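PDB 5TP4: amidase, hydantoinase/carbamoylase family from Burkholderia ambifaria, which probably hydrolyses N-carbamoyl-L-amino acids to the free L-amino acids, as a zinc-dependent member of the peptidase M20 family. Local coordinates for residues B[40-45]-B[134-139]; B[46-51]-B[177-182]; B[218-223]-B[301-306]; B[254-259]-B[314-319]. All coordinates share one frame; numbering follows the deposited sequence.

Contact 1: residues B[40-45]-B[134-139]; sequences RLALTD and WTNEEG
Ala-42 sets its methyl group against the side of Asn-136, with CB 3.2 Å from OD1 of that residue and 3.8 Å from its CB. No hydrogen bond crosses between the two loops, so the amide oxygen merely rests on the methyl. CG of Asn-136 is trans to its own nitrogen (chi1 -163°), which lays the amide beside Ala-42, while ND2 is held by the carbonyl of Phe-142. Beside this pair, Leu-43 and Thr-135 meet more loosely through methyls, CD1 to CG2 at 4.3 Å. The hydroxyl of Thr-135 is engaged with Val-70 O and with NH2 of Arg-51. Leu-43 also packs on Leu-172, Ala-175 and Leu-176, so it joins the loop to helix 172-179. The presenting loop is a type II beta turn from Leu-41 to Thr-44, with Leu-43 at its third position in a positive-phi conformation (67°). Leu-41 O closes the turn by accepting both Thr-44 N, at 3.0 Å, and Thr-44 OG1, at 2.6 Å; the hydroxyl lies in the carbonyl plane, on a lone pair. Thr-44 is also the N-cap of helix 45-60. The opposing loop follows strand 129-133 and leads from Asn-136 directly into Glu-137 and Glu-138, zinc ligands seen in this protein, although no zinc is modelled on them in this chain. Both glutamates touch His-92, which does hold zinc here together with His-198. The Asn-136 side chain is about 11 Å from a bound zinc ion, and Glu-138 OE1 accepts a hydrogen bond from Gln-96.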
loop_
_atom_site.group_PDB
_atom_site.type_symbol
_atom_site.label_atom_id
_atom_site.label_comp_id
_atom_site.label_asym_id
_atom_site.label_seq_id
_atom_site.Cartn_x
_atom_site.Cartn_y
_atom_site.Cartn_z
ATOM N N ARG B 40 -21.222 21.670 6.801
ATOM C CA ARG B 40 -21.207 22.716 7.819
ATOM C C ARG B 40 -19.998 22.420 8.712
ATOM O O ARG B 40 -20.132 21.950 9.845
ATOM C CB ARG B 40 -22.519 22.787 8.604
ATOM C CG ARG B 40 -23.744 23.170 7.764
ATOM C CD ARG B 40 -24.977 23.484 8.662
ATOM N NE ARG B 40 -25.355 22.383 9.565
ATOM C CZ ARG B 40 -26.252 21.439 9.274
ATOM N NH1 ARG B 40 -26.877 21.431 8.104
ATOM N NH2 ARG B 40 -26.511 20.476 10.155
ATOM N N LEU B 41 -18.804 22.719 8.203
ATOM C CA LEU B 41 -17.601 22.558 9.018
ATOM C C LEU B 41 -17.646 23.486 10.225
ATOM O O LEU B 41 -18.063 24.644 10.131
ATOM C CB LEU B 41 -16.355 22.831 8.159
ATOM C CG LEU B 41 -16.001 21.658 7.239
ATOM C CD1 LEU B 41 -15.040 22.080 6.140
ATOM C CD2 LEU B 41 -15.397 20.551 8.064
ATOM N N ALA B 42 -17.217 22.964 11.377
ATOM C CA ALA B 42 -17.348 23.677 12.639
ATOM C C ALA B 42 -16.878 25.128 12.546
ATOM O O ALA B 42 -15.772 25.422 12.078
ATOM C CB ALA B 42 -16.560 22.924 13.716
ATOM N N LEU B 43 -17.744 26.033 12.980
ATOM C CA LEU B 43 -17.484 27.468 13.135
ATOM C C LEU B 43 -17.254 28.210 11.823
ATOM O O LEU B 43 -16.821 29.367 11.852
ATOM C CB LEU B 43 -16.308 27.728 14.096
ATOM C CG LEU B 43 -16.514 26.962 15.417
ATOM C CD1 LEU B 43 -15.367 27.257 16.411
ATOM C CD2 LEU B 43 -17.858 27.272 16.081
ATOM N N THR B 44 -17.558 27.600 10.679
ATOM C CA THR B 44 -17.639 28.339 9.440
ATOM C C THR B 44 -18.982 29.052 9.367
ATOM O O THR B 44 -19.859 28.838 10.202
ATOM C CB THR B 44 -17.479 27.420 8.231
ATOM O OG1 THR B 44 -18.524 26.434 8.244
ATOM C CG2 THR B 44 -16.108 26.741 8.246
ATOM N N ASP B 45 -19.121 29.921 8.354
ATOM C CA ASP B 45 -20.385 30.625 8.128
ATOM C C ASP B 45 -21.569 29.660 8.045
ATOM O O ASP B 45 -22.621 29.913 8.641
ATOM C CB ASP B 45 -20.313 31.470 6.857
ATOM C CG ASP B 45 -19.491 32.737 7.025
ATOM O OD1 ASP B 45 -19.207 33.148 8.170
ATOM O OD2 ASP B 45 -19.138 33.349 5.994
ATOM N N TRP B 134 -22.922 20.220 20.417
ATOM C CA TRP B 134 -21.552 20.418 20.893
ATOM C C TRP B 134 -20.665 20.939 19.773
ATOM O O TRP B 134 -20.770 20.496 18.621
ATOM C CB TRP B 134 -20.965 19.108 21.413
ATOM C CG TRP B 134 -21.778 18.416 22.479
ATOM C CD1 TRP B 134 -22.631 17.332 22.326
ATOM C CD2 TRP B 134 -21.797 18.753 23.866
ATOM N NE1 TRP B 134 -23.165 16.993 23.560
ATOM C CE2 TRP B 134 -22.683 17.859 24.507
ATOM C CE3 TRP B 134 -21.173 19.756 24.622
ATOM C CZ2 TRP B 134 -22.934 17.910 25.887
ATOM C CZ3 TRP B 134 -21.420 19.816 25.986
ATOM C CH2 TRP B 134 -22.301 18.900 26.606
ATOM N N THR B 135 -19.763 21.860 20.121
ATOM C CA THR B 135 -18.829 22.406 19.138
ATOM C C THR B 135 -17.878 21.347 18.598
ATOM O O THR B 135 -17.322 20.545 19.356
ATOM C CB THR B 135 -18.010 23.532 19.779
ATOM O OG1 THR B 135 -18.886 24.597 20.148
ATOM C CG2 THR B 135 -16.929 24.041 18.827
ATOM N N ASN B 136 -17.653 21.384 17.272
ATOM C CA ASN B 136 -16.577 20.619 16.618
ATOM C C ASN B 136 -16.556 19.155 17.059
ATOM O O ASN B 136 -15.510 18.605 17.428
ATOM C CB ASN B 136 -15.215 21.262 16.883
ATOM C CG ASN B 136 -14.126 20.776 15.924
ATOM O OD1 ASN B 136 -14.068 21.213 14.778
ATOM N ND2 ASN B 136 -13.233 19.913 16.406
ATOM N N GLU B 137 -17.715 18.498 16.986
ATOM C CA GLU B 137 -17.723 17.064 17.255
ATOM C C GLU B 137 -16.898 16.299 16.223
ATOM O O GLU B 137 -16.268 15.288 16.554
ATOM C CB GLU B 137 -19.170 16.540 17.283
ATOM C CG GLU B 137 -19.298 15.018 17.569
ATOM C CD GLU B 137 -19.056 14.138 16.349
ATOM O OE1 GLU B 137 -19.008 14.661 15.221
ATOM O OE2 GLU B 137 -18.907 12.910 16.517
ATOM N N GLU B 138 -16.878 16.768 14.971
ATOM C CA GLU B 138 -16.339 15.949 13.894
ATOM C C GLU B 138 -14.815 15.857 13.866
ATOM O O GLU B 138 -14.290 14.935 13.237
ATOM C CB GLU B 138 -16.844 16.475 12.552
ATOM C CG GLU B 138 -18.325 16.199 12.335
ATOM C CD GLU B 138 -18.646 14.728 12.024
ATOM O OE1 GLU B 138 -17.722 13.877 11.978
ATOM O OE2 GLU B 138 -19.840 14.426 11.791
ATOM N N GLY B 139 -14.093 16.783 14.495
ATOM C CA GLY B 139 -12.642 16.734 14.436
ATOM C C GLY B 139 -12.036 16.926 13.054
ATOM O O GLY B 139 -10.914 16.470 12.805
#

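Contact 2: residues B[46-51]-B[177-182]; sequences DDRRGR and DACGCR. With EDO (1,2-ethanediol), chain C.
Cys-181 places its sulfur over one face of the Arg-51 guanidinium, offset toward the rim, with SG 3.8 Å from NH1. The other half of the disulfide, Cys-179 SG, lies 4.2 Å from Arg-51 CD, so the arginine meets both sulfurs of the S-S bond. One turn earlier, Arg-48 CG rests 3.6 Å from the carbonyl oxygen of Cys-179. Arg-48 NE donates to a water at 2.9 Å, and that water reaches Ala-178 O only weakly. Behind this first shell, Arg-51 is fixed at its edge: NE binds Asp-47 OD2 at 3.1 Å in a salt bridge, coming from above the carboxylate plane (58° out of it). NH1 goes to Gly-71 O. Asp-47 OD2 is itself tied to Leu-43 N. Helix 172-179 ends in a Schellman motif with Gly-180, at positive phi, as the C-prime residue; the chain reversal brings Cys-181 back beside Cys-179 for the disulfide. Arg-182 then grips Asp-177 side-on, NE to OD1 at 2.8 Å. NE, NH1 and NH2 of Arg-51 all have oxygen partners, and Asp-47 OD2 lies near the guanidinium plane; the sulfur meets Arg-51 over a face, a contact that probably relies on dispersion and polarisation.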
loop_
_atom_site.group_PDB
_atom_site.type_symbol
_atom_site.label_atom_id
_atom_site.label_comp_id
_atom_site.label_asym_id
_atom_site.label_seq_id
_atom_site.Cartn_x
_atom_site.Cartn_y
_atom_site.Cartn_z
ATOM N N ASP B 46 -21.421 28.533 7.329
ATOM C CA ASP B 46 -22.549 27.603 7.240
ATOM C C ASP B 46 -22.833 26.898 8.557
ATOM O O ASP B 46 -24.002 26.621 8.857
ATOM C CB ASP B 46 -22.330 26.587 6.112
ATOM C CG ASP B 46 -22.680 27.169 4.756
ATOM O OD1 ASP B 46 -23.587 28.048 4.712
ATOM O OD2 ASP B 46 -22.058 26.771 3.740
ATOM N N ASP B 47 -21.805 26.612 9.378
ATOM C CA ASP B 47 -22.084 26.144 10.740
ATOM C C ASP B 47 -22.866 27.193 11.526
ATOM O O ASP B 47 -23.869 26.875 12.174
ATOM C CB ASP B 47 -20.776 25.785 11.460
ATOM C CG ASP B 47 -20.996 25.042 12.795
ATOM O OD1 ASP B 47 -21.890 24.168 12.900
ATOM O OD2 ASP B 47 -20.219 25.324 13.761
ATOM N N ARG B 48 -22.462 28.469 11.429
ATOM C CA ARG B 48 -23.202 29.513 12.127
ATOM C C ARG B 48 -24.648 29.583 11.639
ATOM O O ARG B 48 -25.569 29.783 12.440
ATOM C CB ARG B 48 -22.479 30.854 11.948
ATOM C CG ARG B 48 -23.136 32.036 12.626
ATOM C CD ARG B 48 -23.868 32.889 11.627
ATOM N NE ARG B 48 -22.995 33.373 10.549
ATOM C CZ ARG B 48 -23.445 33.870 9.405
ATOM N NH1 ARG B 48 -24.746 33.964 9.193
ATOM N NH2 ARG B 48 -22.597 34.277 8.470
ATOM N N ARG B 49 -24.876 29.415 10.325
ATOM C CA ARG B 49 -26.244 29.482 9.810
ATOM C C ARG B 49 -27.084 28.339 10.352
ATOM O O ARG B 49 -28.265 28.529 10.660
ATOM C CB ARG B 49 -26.253 29.486 8.263
ATOM C CG ARG B 49 -25.654 30.758 7.665
ATOM C CD ARG B 49 -25.420 30.703 6.157
ATOM N NE ARG B 49 -24.758 31.937 5.748
ATOM C CZ ARG B 49 -23.621 31.985 5.072
ATOM N NH1 ARG B 49 -23.043 30.843 4.693
ATOM N NH2 ARG B 49 -23.076 33.160 4.767
ATOM N N GLY B 50 -26.486 27.152 10.501
ATOM C CA GLY B 50 -27.220 26.024 11.071
ATOM C C GLY B 50 -27.492 26.207 12.553
ATOM O O GLY B 50 -28.596 25.930 13.032
ATOM N N ARG B 51 -26.482 26.659 13.298
ATOM C CA ARG B 51 -26.672 26.982 14.712
ATOM C C ARG B 51 -27.792 27.999 14.883
ATOM O O ARG B 51 -28.662 27.843 15.750
ATOM C CB ARG B 51 -25.373 27.550 15.286
ATOM C CG ARG B 51 -24.232 26.574 15.441
ATOM C CD ARG B 51 -22.876 27.360 15.539
ATOM N NE ARG B 51 -21.840 26.505 16.106
ATOM C CZ ARG B 51 -21.545 26.461 17.408
ATOM N NH1 ARG B 51 -22.183 27.254 18.265
ATOM N NH2 ARG B 51 -20.618 25.626 17.853
ATOM N N ASP B 177 -14.958 33.856 17.548
ATOM C CA ASP B 177 -15.217 35.287 17.429
ATOM C C ASP B 177 -15.820 35.625 16.067
ATOM O O ASP B 177 -16.737 36.450 15.975
ATOM C CB ASP B 177 -13.938 36.085 17.656
ATOM C CG ASP B 177 -13.466 36.037 19.095
ATOM O OD1 ASP B 177 -14.297 35.788 19.992
ATOM O OD2 ASP B 177 -12.265 36.250 19.332
ATOM N N ALA B 178 -15.326 34.984 15.006
ATOM C CA ALA B 178 -15.887 35.195 13.672
ATOM C C ALA B 178 -17.319 34.683 13.585
ATOM O O ALA B 178 -18.163 35.289 12.911
ATOM C CB ALA B 178 -15.014 34.505 12.625
ATOM N N CYS B 179 -17.599 33.557 14.253
ATOM C CA CYS B 179 -18.931 32.960 14.343
ATOM C C CYS B 179 -19.878 33.797 15.196
ATOM O O CYS B 179 -21.097 33.717 15.008
ATOM C CB CYS B 179 -18.796 31.544 14.920
ATOM S SG CYS B 179 -20.297 30.704 15.603
ATOM N N GLY B 180 -19.341 34.611 16.103
ATOM C CA GLY B 180 -20.161 35.296 17.087
ATOM C C GLY B 180 -20.703 34.363 18.150
ATOM O O GLY B 180 -21.750 34.641 18.739
ATOM N N CYS B 181 -20.024 33.248 18.417
ATOM C CA CYS B 181 -20.600 32.301 19.355
ATOM C C CYS B 181 -19.620 31.936 20.468
ATOM O O CYS B 181 -19.660 30.827 21.002
ATOM C CB CYS B 181 -21.116 31.072 18.614
ATOM S SG CYS B 181 -19.906 30.266 17.589
ATOM N N ARG B 182 -18.756 32.869 20.851
ATOM C CA ARG B 182 -17.947 32.740 22.064
ATOM C C ARG B 182 -18.755 33.244 23.258
ATOM O O ARG B 182 -18.832 34.453 23.497
ATOM C CB ARG B 182 -16.651 33.536 21.936
ATOM C CG ARG B 182 -15.646 33.134 22.987
ATOM C CD ARG B 182 -14.635 34.193 23.287
ATOM N NE ARG B 182 -13.594 34.358 22.277
ATOM C CZ ARG B 182 -12.379 33.826 22.354
ATOM N NH1 ARG B 182 -12.053 33.036 23.372
ATOM N NH2 ARG B 182 -11.485 34.079 21.403
HETATM C C1 EDO C . -26.359 27.995 3.082
HETATM O O1 EDO C . -25.366 28.891 2.563
HETATM C C2 EDO C . -26.879 27.104 1.959
HETATM O O2 EDO C . -25.759 26.433 1.388
HETATM O O HOH W 1 -20.163 33.390 10.945
#

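Contact 3: residues B[218-223]-B[301-306]; sequences GQAIRW and AQVDAM. With EDO (1,2-ethanediol), chain T.
Val-303 presses CG1 onto the guanidinium of Arg-222, 3.4 Å from CZ and over the centre of the flat group. The same methyl meets Ala-220 CB at 3.8 Å, while CG2 faces the CG methylene of Arg-222, so the valine fills the angle between two strand residues that point to the same side. Val-303 also packs on Leu-295 and His-297 of the neighbouring strand. Next along the helix, Asp-304 approaches the arginine at its edge. OD1 takes NE and NH2 together, each at 2.8 Å, in a side-on salt bridge whose two bonds are both well bent because one oxygen serves two donors. Guanidinium and carboxylate planes stand 55° apart. Asp-304 was modelled in two conformers, and this bridge belongs to one of them, so its permanence is doubtful. A bend at chi2 (-73°) folds Arg-222 back along the strand, where NH1 bonds Ile-221 O at 3.0 Å. NH2 has a further salt-bridge partner in Asp-300. The axes of strand 220-223 and helix 301-306 approach to 8.3 Å and diverge by 27°, a near-parallel packing of helix on sheet. It belongs to the smaller domain, an antiparallel sheet with helices packed on it, probably used for dimerisation as in other M20 enzymes; Gln-219 NE2 bonds Gly-236 O of the second subunit. The contact thus treats Arg-222 as both an apolar slab and a cation: its charge is probably balanced by Asp-300 and, in this conformer, by Asp-304 at the edge, while a methyl covers one face.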
loop_
_atom_site.group_PDB
_atom_site.type_symbol
_atom_site.label_atom_id
_atom_site.label_comp_id
_atom_site.label_asym_id
_atom_site.label_seq_id
_atom_site.Cartn_x
_atom_site.Cartn_y
_atom_site.Cartn_z
ATOM N N GLY B 218 -19.293 2.220 24.335
ATOM C CA GLY B 218 -18.318 2.236 23.259
ATOM C C GLY B 218 -17.264 1.171 23.503
ATOM O O GLY B 218 -17.134 0.658 24.620
ATOM N N GLN B 219 -16.529 0.827 22.447
ATOM C CA GLN B 219 -15.557 -0.258 22.447
ATOM C C GLN B 219 -14.240 0.164 23.080
ATOM O O GLN B 219 -13.882 1.340 23.098
ATOM C CB GLN B 219 -15.258 -0.680 21.010
ATOM C CG GLN B 219 -16.432 -1.317 20.315
ATOM C CD GLN B 219 -16.360 -1.134 18.825
ATOM O OE1 GLN B 219 -15.968 -0.075 18.333
ATOM N NE2 GLN B 219 -16.753 -2.174 18.094
ATOM N N ALA B 220 -13.471 -0.840 23.525
ATOM C CA ALA B 220 -12.027 -0.668 23.691
ATOM C C ALA B 220 -11.356 -0.803 22.325
ATOM O O ALA B 220 -11.718 -1.678 21.531
ATOM C CB ALA B 220 -11.455 -1.703 24.655
ATOM N N ILE B 221 -10.406 0.094 22.037
ATOM C CA ILE B 221 -9.783 0.200 20.719
ATOM C C ILE B 221 -8.269 0.205 20.900
ATOM O O ILE B 221 -7.746 0.915 21.768
ATOM C CB ILE B 221 -10.201 1.486 19.982
ATOM C CG1 ILE B 221 -11.720 1.676 19.985
ATOM C CG2 ILE B 221 -9.655 1.477 18.526
ATOM C CD1 ILE B 221 -12.137 3.026 19.423
ATOM N N ARG B 222 -7.566 -0.535 20.044
ATOM C CA ARG B 222 -6.122 -0.417 19.905
ATOM C C ARG B 222 -5.790 -0.176 18.441
ATOM O O ARG B 222 -6.359 -0.817 17.554
ATOM C CB ARG B 222 -5.384 -1.681 20.384
ATOM C CG ARG B 222 -5.811 -2.096 21.781
ATOM C CD ARG B 222 -5.244 -1.152 22.823
ATOM N NE ARG B 222 -5.541 -1.626 24.182
ATOM C CZ ARG B 222 -6.585 -1.240 24.918
ATOM N NH1 ARG B 222 -7.453 -0.350 24.446
ATOM N NH2 ARG B 222 -6.764 -1.743 26.137
ATOM N N TRP B 223 -4.859 0.736 18.202
ATOM C CA TRP B 223 -4.272 0.945 16.884
ATOM C C TRP B 223 -2.819 0.519 16.946
ATOM O O TRP B 223 -2.087 0.949 17.842
ATOM C CB TRP B 223 -4.349 2.409 16.475
ATOM C CG TRP B 223 -5.638 2.807 15.849
ATOM C CD1 TRP B 223 -6.769 2.055 15.722
ATOM C CD2 TRP B 223 -5.907 4.061 15.215
ATOM N NE1 TRP B 223 -7.742 2.776 15.041
ATOM C CE2 TRP B 223 -7.233 4.009 14.726
ATOM C CE3 TRP B 223 -5.162 5.229 15.030
ATOM C CZ2 TRP B 223 -7.818 5.079 14.050
ATOM C CZ3 TRP B 223 -5.747 6.291 14.350
ATOM C CH2 TRP B 223 -7.063 6.211 13.879
ATOM N N ALA B 301 -9.499 -5.780 28.744
ATOM C CA ALA B 301 -8.672 -6.962 28.955
ATOM C C ALA B 301 -8.696 -7.873 27.737
ATOM O O ALA B 301 -7.672 -8.468 27.386
ATOM C CB ALA B 301 -9.131 -7.731 30.194
ATOM N N GLN B 302 -9.863 -8.012 27.096
ATOM C CA GLN B 302 -9.960 -8.899 25.941
ATOM C C GLN B 302 -9.286 -8.295 24.710
ATOM O O GLN B 302 -8.691 -9.029 23.911
ATOM C CB GLN B 302 -11.419 -9.224 25.621
ATOM C CG GLN B 302 -12.132 -10.107 26.640
ATOM C CD GLN B 302 -11.383 -11.391 26.947
ATOM O OE1 GLN B 302 -11.023 -12.159 26.049
ATOM N NE2 GLN B 302 -11.132 -11.624 28.229
ATOM N N VAL B 303 -9.407 -6.979 24.494
ATOM C CA VAL B 303 -8.691 -6.419 23.344
ATOM C C VAL B 303 -7.188 -6.524 23.577
ATOM O O VAL B 303 -6.426 -6.810 22.652
ATOM C CB VAL B 303 -9.164 -4.979 23.001
ATOM C CG1 VAL B 303 -8.491 -3.883 23.860
ATOM C CG2 VAL B 303 -8.908 -4.682 21.544
ATOM N N ASP B 304 -6.737 -6.367 24.824
ATOM C CA ASP B 304 -5.321 -6.571 25.117
ATOM C C ASP B 304 -4.920 -8.024 24.874
ATOM O O ASP B 304 -3.820 -8.309 24.375
ATOM C CB ASP B 304 -5.024 -6.156 26.564
ATOM C CG ASP B 304 -5.061 -4.650 26.763
ATOM O OD1 ASP B 304 -5.022 -3.920 25.752
ATOM O OD2 ASP B 304 -5.114 -4.196 27.933
ATOM N N ALA B 305 -5.813 -8.961 25.194
ATOM C CA ALA B 305 -5.518 -10.366 24.942
ATOM C C ALA B 305 -5.390 -10.635 23.452
ATOM O O ALA B 305 -4.501 -11.384 23.031
ATOM C CB ALA B 305 -6.602 -11.255 25.551
ATOM N N MET B 306 -6.265 -10.031 22.644
ATOM C CA MET B 306 -6.135 -10.138 21.194
ATOM C C MET B 306 -4.784 -9.595 20.730
ATOM O O MET B 306 -4.118 -10.210 19.888
ATOM C CB MET B 306 -7.300 -9.402 20.512
ATOM C CG MET B 306 -8.650 -9.975 20.864
ATOM S SD MET B 306 -9.989 -8.879 20.253
ATOM C CE MET B 306 -9.634 -8.957 18.509
HETATM C C1 EDO T . -15.009 4.410 23.004
HETATM O O1 EDO T . -15.333 3.483 24.055
HETATM C C2 EDO T . -13.499 4.424 22.783
HETATM O O2 EDO T . -12.827 4.905 23.960
#

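Contact 4: residues B[254-259]-B[314-319]; sequences ALELER and CARVAA
Glu-256 reaches across to helix 300-321, where Arg-316 NH2 bonds its OE1 at 3.0 Å in a fairly straight salt bridge. The donor comes from above the carboxylate, 60° out of its plane, whereas OE1 lies near the plane of the guanidinium. From the glutamate's own helix, Arg-259 takes the same oxygen side-on, NH2 to OE1 at 2.8 Å and NE to OE1 at 3.3 Å. NH2 of Arg-259 arrives nearly in line with the C-O bond, so the two arginines use different approaches to a single atom. Three N-H groups therefore converge on OE1, probably stabilising its negative charge. NH2 of Arg-259 and NH2 of Arg-316 come within 3.8 Å, a like-charge approach offset by the OE1 they share. The axes of segments 254-259 and 314-319 pass 10.6 Å apart at 149°, a roughly antiparallel pair that lies on one side of the sheet in what is probably the M20 dimerisation domain. Below the salt bridges the packing turns apolar: Val-317 CG2 meets Glu-256 CG at 3.9 Å, the side chains sliding past one another in opposite directions. In Glu-256 the bend at chi2 (-72°) turns the carboxylate toward Arg-316. Val-317 also packs on Gln-252 and Met-253 of helix 246-262. Further round helix 246-262, Leu-255 packs on Leu-255 of the second subunit, and Glu-258 forms a salt bridge with Arg-321 of that subunit.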
loop_
_atom_site.group_PDB
_atom_site.type_symbol
_atom_site.label_atom_id
_atom_site.label_comp_id
_atom_site.label_asym_id
_atom_site.label_seq_id
_atom_site.Cartn_x
_atom_site.Cartn_y
_atom_site.Cartn_z
ATOM N N ALA B 254 -1.756 -11.639 8.455
ATOM C CA ALA B 254 -3.137 -11.172 8.337
ATOM C C ALA B 254 -4.117 -12.303 8.591
ATOM O O ALA B 254 -5.150 -12.107 9.244
ATOM C CB ALA B 254 -3.376 -10.567 6.943
ATOM N N LEU B 255 -3.824 -13.495 8.072
ATOM C CA LEU B 255 -4.752 -14.602 8.264
ATOM C C LEU B 255 -4.689 -15.129 9.698
ATOM O O LEU B 255 -5.701 -15.627 10.222
ATOM C CB LEU B 255 -4.470 -15.683 7.213
ATOM C CG LEU B 255 -4.723 -15.238 5.743
ATOM C CD1 LEU B 255 -4.775 -16.432 4.777
ATOM C CD2 LEU B 255 -6.018 -14.411 5.589
ATOM N N GLU B 256 -3.531 -14.993 10.362
ATOM C CA GLU B 256 -3.480 -15.270 11.800
ATOM C C GLU B 256 -4.370 -14.307 12.555
ATOM O O GLU B 256 -5.065 -14.696 13.494
ATOM C CB GLU B 256 -2.053 -15.160 12.333
ATOM C CG GLU B 256 -1.077 -16.171 11.794
ATOM C CD GLU B 256 -1.310 -17.579 12.320
ATOM O OE1 GLU B 256 -1.841 -17.735 13.449
ATOM O OE2 GLU B 256 -0.931 -18.528 11.598
ATOM N N LEU B 257 -4.348 -13.039 12.162
ATOM C CA LEU B 257 -5.208 -12.065 12.812
ATOM C C LEU B 257 -6.675 -12.432 12.622
ATOM O O LEU B 257 -7.471 -12.368 13.571
ATOM C CB LEU B 257 -4.915 -10.671 12.256
ATOM C CG LEU B 257 -5.855 -9.573 12.752
ATOM C CD1 LEU B 257 -5.790 -9.534 14.291
ATOM C CD2 LEU B 257 -5.499 -8.202 12.132
ATOM N N GLU B 258 -7.046 -12.828 11.398
ATOM C CA GLU B 258 -8.419 -13.269 11.158
ATOM C C GLU B 258 -8.804 -14.422 12.078
ATOM O O GLU B 258 -9.919 -14.446 12.621
ATOM C CB GLU B 258 -8.570 -13.660 9.682
ATOM C CG GLU B 258 -9.972 -13.603 9.206
ATOM C CD GLU B 258 -10.044 -13.754 7.692
ATOM O OE1 GLU B 258 -9.162 -14.425 7.115
ATOM O OE2 GLU B 258 -10.967 -13.175 7.107
ATOM N N ARG B 259 -7.889 -15.370 12.299
ATOM C CA ARG B 259 -8.187 -16.497 13.181
ATOM C C ARG B 259 -8.322 -16.044 14.635
ATOM O O ARG B 259 -9.214 -16.503 15.352
ATOM C CB ARG B 259 -7.109 -17.575 13.054
ATOM C CG ARG B 259 -7.194 -18.634 14.158
ATOM C CD ARG B 259 -5.954 -19.521 14.244
ATOM N NE ARG B 259 -4.744 -18.749 14.523
ATOM C CZ ARG B 259 -4.378 -18.345 15.735
ATOM N NH1 ARG B 259 -5.133 -18.641 16.785
ATOM N NH2 ARG B 259 -3.259 -17.646 15.900
ATOM N N CYS B 314 2.466 -13.400 15.194
ATOM C CA CYS B 314 3.396 -12.803 14.244
ATOM C C CYS B 314 4.830 -13.230 14.517
ATOM O O CYS B 314 5.614 -13.416 13.581
ATOM C CB CYS B 314 3.264 -11.281 14.272
ATOM S SG CYS B 314 1.700 -10.698 13.591
ATOM N N ALA B 315 5.212 -13.358 15.793
ATOM C CA ALA B 315 6.550 -13.851 16.083
ATOM C C ALA B 315 6.758 -15.242 15.500
ATOM O O ALA B 315 7.823 -15.536 14.951
ATOM C CB ALA B 315 6.790 -13.874 17.590
ATOM N N ARG B 316 5.752 -16.114 15.625
ATOM C CA ARG B 316 5.876 -17.482 15.121
ATOM C C ARG B 316 5.984 -17.493 13.601
ATOM O O ARG B 316 6.837 -18.190 13.033
ATOM C CB ARG B 316 4.680 -18.314 15.584
ATOM C CG ARG B 316 4.601 -19.698 14.966
ATOM C CD ARG B 316 3.526 -20.569 15.638
ATOM N NE ARG B 316 2.253 -19.872 15.855
ATOM C CZ ARG B 316 1.361 -19.597 14.899
ATOM N NH1 ARG B 316 1.592 -19.939 13.629
ATOM N NH2 ARG B 316 0.236 -18.962 15.215
ATOM N N VAL B 317 5.133 -16.715 12.927
ATOM C CA VAL B 317 5.203 -16.603 11.465
ATOM C C VAL B 317 6.565 -16.092 11.040
ATOM O O VAL B 317 7.178 -16.617 10.100
ATOM C CB VAL B 317 4.082 -15.689 10.928
ATOM C CG1 VAL B 317 4.309 -15.344 9.409
ATOM C CG2 VAL B 317 2.743 -16.351 11.135
ATOM N N ALA B 318 7.065 -15.067 11.725
ATOM C CA ALA B 318 8.336 -14.475 11.313
ATOM C C ALA B 318 9.477 -15.476 11.458
ATOM O O ALA B 318 10.344 -15.564 10.584
ATOM C CB ALA B 318 8.622 -13.210 12.134
ATOM N N ALA B 319 9.474 -16.254 12.541
ATOM C CA ALA B 319 10.543 -17.229 12.754
ATOM C C ALA B 319 10.491 -18.332 11.711
ATOM O O ALA B 319 11.531 -18.822 11.258
ATOM C CB ALA B 319 10.442 -17.812 14.155
#

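How the contacts relate
From the N terminus, contact 1 joins the loop at 40-45 to 134-139, and contact 2 starts immediately after it, at 46-51, to end later at 177-182, so the two loops cross. Their centres are 9 Å apart, and they meet at Arg-51 and Thr-135; together they tie helix 45-60 to the loop that carries Glu-137 and Glu-138 and to helix 172-179. Both close before strand 212-229 opens contact 3. Contacts 3 and 4 also cross, with 254-259 falling between 218-223 and 301-306; both use helix 300-321, binding it to the strand and to helix 246-262. Their centres lie 18 Å apart without touching.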